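Local coordinates for uncharacterized protein (Pseudomonas aeruginosa PAO1, PDB 4R1D), which binds calcium and is probably a type VI secretion lipase effector of the alpha/beta hydrolase family, kept inactive by its partner Tli4, at residues G239-P242 / E243-R246; W211-N215 / R216-L220. All coordinates share one frame; numbering follows the deposited sequence.

Interaction 1. Residues G239-P242 / E243-R246; sequences GLDP and EQMR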
# COMPACT_ATOMS: atom_id res chain seq x y z
N GLY A 239 -22.41 11.65 25.60
CA GLY A 239 -23.47 12.64 25.49
C GLY A 239 -22.93 14.06 25.39
O GLY A 239 -23.33 14.94 26.15
N LEU A 240 -22.02 14.27 24.45
CA LEU A 240 -21.36 15.56 24.29
C LEU A 240 -22.13 16.48 23.35
O LEU A 240 -22.60 16.05 22.29
CB LEU A 240 -19.94 15.35 23.76
CG LEU A 240 -19.02 14.40 24.53
CD1 LEU A 240 -17.70 14.19 23.78
CD2 LEU A 240 -18.77 14.90 25.95
N ASP A 241 -22.26 17.74 23.73
CA ASP A 241 -22.89 18.70 22.85
C ASP A 241 -21.84 19.16 21.84
O ASP A 241 -20.67 18.83 21.99
CB ASP A 241 -23.46 19.88 23.64
CG ASP A 241 -22.39 20.63 24.40
OD1 ASP A 241 -21.51 21.22 23.74
OD2 ASP A 241 -22.43 20.64 25.65
N PRO A 242 -22.26 19.90 20.81
CA PRO A 242 -21.34 20.30 19.75
C PRO A 242 -20.13 21.11 20.22
O PRO A 242 -19.05 20.92 19.68
CB PRO A 242 -22.23 21.11 18.81
CG PRO A 242 -23.58 20.47 18.97
CD PRO A 242 -23.67 20.15 20.44
N GLU A 243 -20.31 22.00 21.19
CA GLU A 243 -19.17 22.77 21.70
C GLU A 243 -18.11 21.86 22.33
O GLU A 243 -16.92 22.01 22.08
CB GLU A 243 -19.61 23.82 22.72
CG GLU A 243 -18.44 24.48 23.45
CD GLU A 243 -18.87 25.53 24.46
OE1 GLU A 243 -20.08 25.60 24.77
OE2 GLU A 243 -18.01 26.27 24.96
N GLN A 244 -18.56 20.92 23.15
CA GLN A 244 -17.66 19.95 23.76
C GLN A 244 -16.89 19.15 22.70
O GLN A 244 -15.71 18.88 22.86
CB GLN A 244 -18.44 18.99 24.64
CG GLN A 244 -19.06 19.64 25.85
CD GLN A 244 -19.95 18.68 26.61
OE1 GLN A 244 -20.96 18.22 26.09
NE2 GLN A 244 -19.57 18.37 27.84
N MET A 245 -17.60 18.77 21.64
CA MET A 245 -16.98 18.08 20.52
C MET A 245 -15.88 18.92 19.92
O MET A 245 -14.75 18.46 19.73
CB MET A 245 -18.01 17.86 19.43
CG MET A 245 -17.68 16.69 18.54
SD MET A 245 -18.35 15.26 19.40
CE MET A 245 -19.60 16.08 20.38
N ARG A 246 -16.23 20.16 19.59
CA ARG A 246 -15.29 21.09 18.98
C ARG A 246 -14.04 21.25 19.82
O ARG A 246 -12.96 21.48 19.28
CB ARG A 246 -15.93 22.46 18.78
CG ARG A 246 -16.94 22.53 17.66
CD ARG A 246 -17.12 23.97 17.19
NE ARG A 246 -17.41 24.87 18.30
CZ ARG A 246 -18.63 25.04 18.82
NH1 ARG A 246 -19.65 24.36 18.33
NH2 ARG A 246 -18.82 25.88 19.83
O HOH W 1 -23.51 17.92 27.81
O HOH W 2 -20.95 22.93 26.67

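Interaction 2. Residues W211-N215 / R216-L220; sequences WLQSN and RQSAL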
# COMPACT_ATOMS: atom_id res chain seq x y z
N TRP A 211 -1.84 2.88 1.75
CA TRP A 211 -0.44 3.29 1.59
C TRP A 211 0.02 3.36 0.12
O TRP A 211 1.07 3.91 -0.17
CB TRP A 211 0.48 2.39 2.43
CG TRP A 211 0.27 0.93 2.19
CD1 TRP A 211 -0.54 0.08 2.91
CD2 TRP A 211 0.83 0.15 1.13
NE1 TRP A 211 -0.49 -1.18 2.37
CE2 TRP A 211 0.34 -1.17 1.28
CE3 TRP A 211 1.72 0.43 0.09
CZ2 TRP A 211 0.70 -2.20 0.41
CZ3 TRP A 211 2.08 -0.61 -0.78
CH2 TRP A 211 1.57 -1.91 -0.61
N LEU A 212 -0.78 2.83 -0.80
CA LEU A 212 -0.44 2.94 -2.22
C LEU A 212 -0.70 4.34 -2.78
O LEU A 212 -0.03 4.79 -3.71
CB LEU A 212 -1.24 1.92 -3.03
CG LEU A 212 -0.76 0.48 -2.84
CD1 LEU A 212 -1.83 -0.49 -3.31
CD2 LEU A 212 0.54 0.28 -3.63
N GLN A 213 -1.69 5.03 -2.22
CA GLN A 213 -2.02 6.34 -2.72
C GLN A 213 -1.07 7.36 -2.11
O GLN A 213 -0.34 7.05 -1.17
CB GLN A 213 -3.46 6.70 -2.35
CG GLN A 213 -3.61 7.14 -0.90
CD GLN A 213 -5.05 7.28 -0.49
OE1 GLN A 213 -5.96 7.25 -1.34
NE2 GLN A 213 -5.29 7.43 0.81
N SER A 214 -1.09 8.59 -2.64
CA SER A 214 -0.27 9.65 -2.07
C SER A 214 -0.57 9.85 -0.60
O SER A 214 -1.72 9.83 -0.18
CB SER A 214 -0.50 10.99 -2.79
OG SER A 214 0.37 11.97 -2.25
N ASN A 215 0.48 10.05 0.18
CA ASN A 215 0.30 10.39 1.58
C ASN A 215 -0.47 11.69 1.76
O ASN A 215 -1.08 11.93 2.79
CB ASN A 215 1.66 10.40 2.28
CG ASN A 215 2.29 9.03 2.27
OD1 ASN A 215 3.28 8.78 1.57
ND2 ASN A 215 1.68 8.10 2.99
N ARG A 216 -0.44 12.53 0.72
CA ARG A 216 -1.29 13.71 0.69
C ARG A 216 -2.76 13.33 0.85
O ARG A 216 -3.49 13.98 1.61
CB ARG A 216 -1.09 14.47 -0.63
CG ARG A 216 -1.75 15.83 -0.63
CD ARG A 216 -1.81 16.42 -2.04
NE ARG A 216 -0.49 16.72 -2.59
CZ ARG A 216 0.22 17.80 -2.29
NH1 ARG A 216 -0.24 18.69 -1.42
NH2 ARG A 216 1.41 18.00 -2.87
N GLN A 217 -3.21 12.30 0.13
CA GLN A 217 -4.60 11.89 0.21
C GLN A 217 -4.88 11.10 1.50
O GLN A 217 -5.96 11.19 2.08
CB GLN A 217 -5.00 11.06 -1.02
CG GLN A 217 -6.43 10.58 -0.94
CD GLN A 217 -7.43 11.72 -0.99
OE1 GLN A 217 -7.31 12.64 -1.80
NE2 GLN A 217 -8.43 11.68 -0.10
N SER A 218 -3.90 10.32 1.95
CA SER A 218 -4.06 9.58 3.20
C SER A 218 -4.28 10.51 4.40
O SER A 218 -4.98 10.15 5.36
CB SER A 218 -2.88 8.64 3.43
OG SER A 218 -2.90 7.57 2.49
N ALA A 219 -3.68 11.68 4.36
CA ALA A 219 -3.91 12.68 5.40
C ALA A 219 -5.40 13.02 5.44
O ALA A 219 -5.99 13.11 6.52
CB ALA A 219 -3.08 13.93 5.15
N LEU A 220 -5.99 13.22 4.27
CA LEU A 220 -7.42 13.51 4.18
C LEU A 220 -8.24 12.36 4.74
O LEU A 220 -9.22 12.58 5.45
CB LEU A 220 -7.85 13.80 2.74
CG LEU A 220 -7.59 15.21 2.21
CD1 LEU A 220 -6.15 15.64 2.41
CD2 LEU A 220 -7.99 15.33 0.74
O HOH W 3 -0.45 6.93 1.62
O HOH W 4 0.81 14.24 -3.78

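Interaction 1. Residues G239-P242 / E243-R246
Asp-241 and Gln-244 grip each other at the start of helix 242-247, each side chain taking the other's backbone N-H. Asp-241 is the N-cap: OD1 accepts from Gln-244 N at 3.0 Å, a nearly straight bond that arrives from above the carboxylate plane. With chi1 at 61°, CG of Asp-241 sits between its own backbone N and carbonyl carbon, which brings OD1 up to that N-H. In return Gln-244 reaches back with an extended chain, and its OE1 takes Asp-241 N at 2.7 Å, the donor lying in the amide's carbonyl plane. The two side chains cross at about a right angle. Pro-242, the first helical residue, has its CB pointing away from the turn that follows. Its carbonyl O receives Arg-246 N at 2.9 Å and also lies against Met-245 CB (3.2 Å) and Arg-246 CG (3.3 Å). Leu-240 CB packs tightly on Met-245 CE, 3.5 Å away, and both residues also lean on helix 215-238. One water donates to Gln-244 OE1, another to Asp-241 OD2. The two side-chain bonds make a capping box that satisfies both amides at an exposed helix start, and the negative carboxylate there probably interacts favourably with the helix dipole.

Interaction 2. Residues W211-N215 / R216-L220
Gln-213 reaches forward over the first turn of helix 215-238 and hands an amide N-H to Ser-218: NE2 to OG is 2.9 Å, almost straight, with the hydroxyl oxygen in the amide plane. Its first torsion (chi1 78°) swings CG toward the helix, and the extended chain beyond carries NE2 to Ser-218 OG. Gln-213 OE1 rests 3.4 Å from Gln-217 CG, while NE2 has a further acceptor in Asp-221. A water donates to Gln-213 O and also bonds Ser-218 OG at 2.7 Å, tying the buried hydroxyl to the backbone before the helix. The compact part is the face on helix 258-267, where Asn-215 and Ser-218 touch Val-261 and Ala-219 touches Ala-264 and Leu-265. Toward Arg-216, which like Ser-214 is partly exposed, the contact is less enclosed. Ser-214 OG accepts from Arg-216 N at 3.1 Å, with a bent N-H angle of 147°, and a second water bridges this hydroxyl to Arg-216 NE. The hydroxyl also bonds Glu-325, and the guanidinium forms a salt bridge with Glu-417. The Ser-214 bond makes a serine N-cap, reinforced by the Gln-213 side chain, where the loop from strand 201-206 enters a helix of the alpha/beta hydrolase fold.

In the fold
Along the chain interaction 2 comes first, and the two contacts bracket helix 215-238: residues 211-220 start it, while 239-246 turn out of it into the short helix 242-247. Their centres are about 29 Å apart and their nearest atoms about 16 Å. From the centre of the chain, the centre of interaction 2 is about 13 Å away and that of interaction 1, at the surface, about 34 Å. Both N-caps mark successive helix starts in the connection from outermost strand 201-206 to inner strand 250-255 of the parallel sheet. Leu-240 lies about 11 Å, side chain to side chain, from the calcium ligand Asp-203, so interaction 1 is near the calcium site without belonging to it; interaction 2 lies away from the annotated sites.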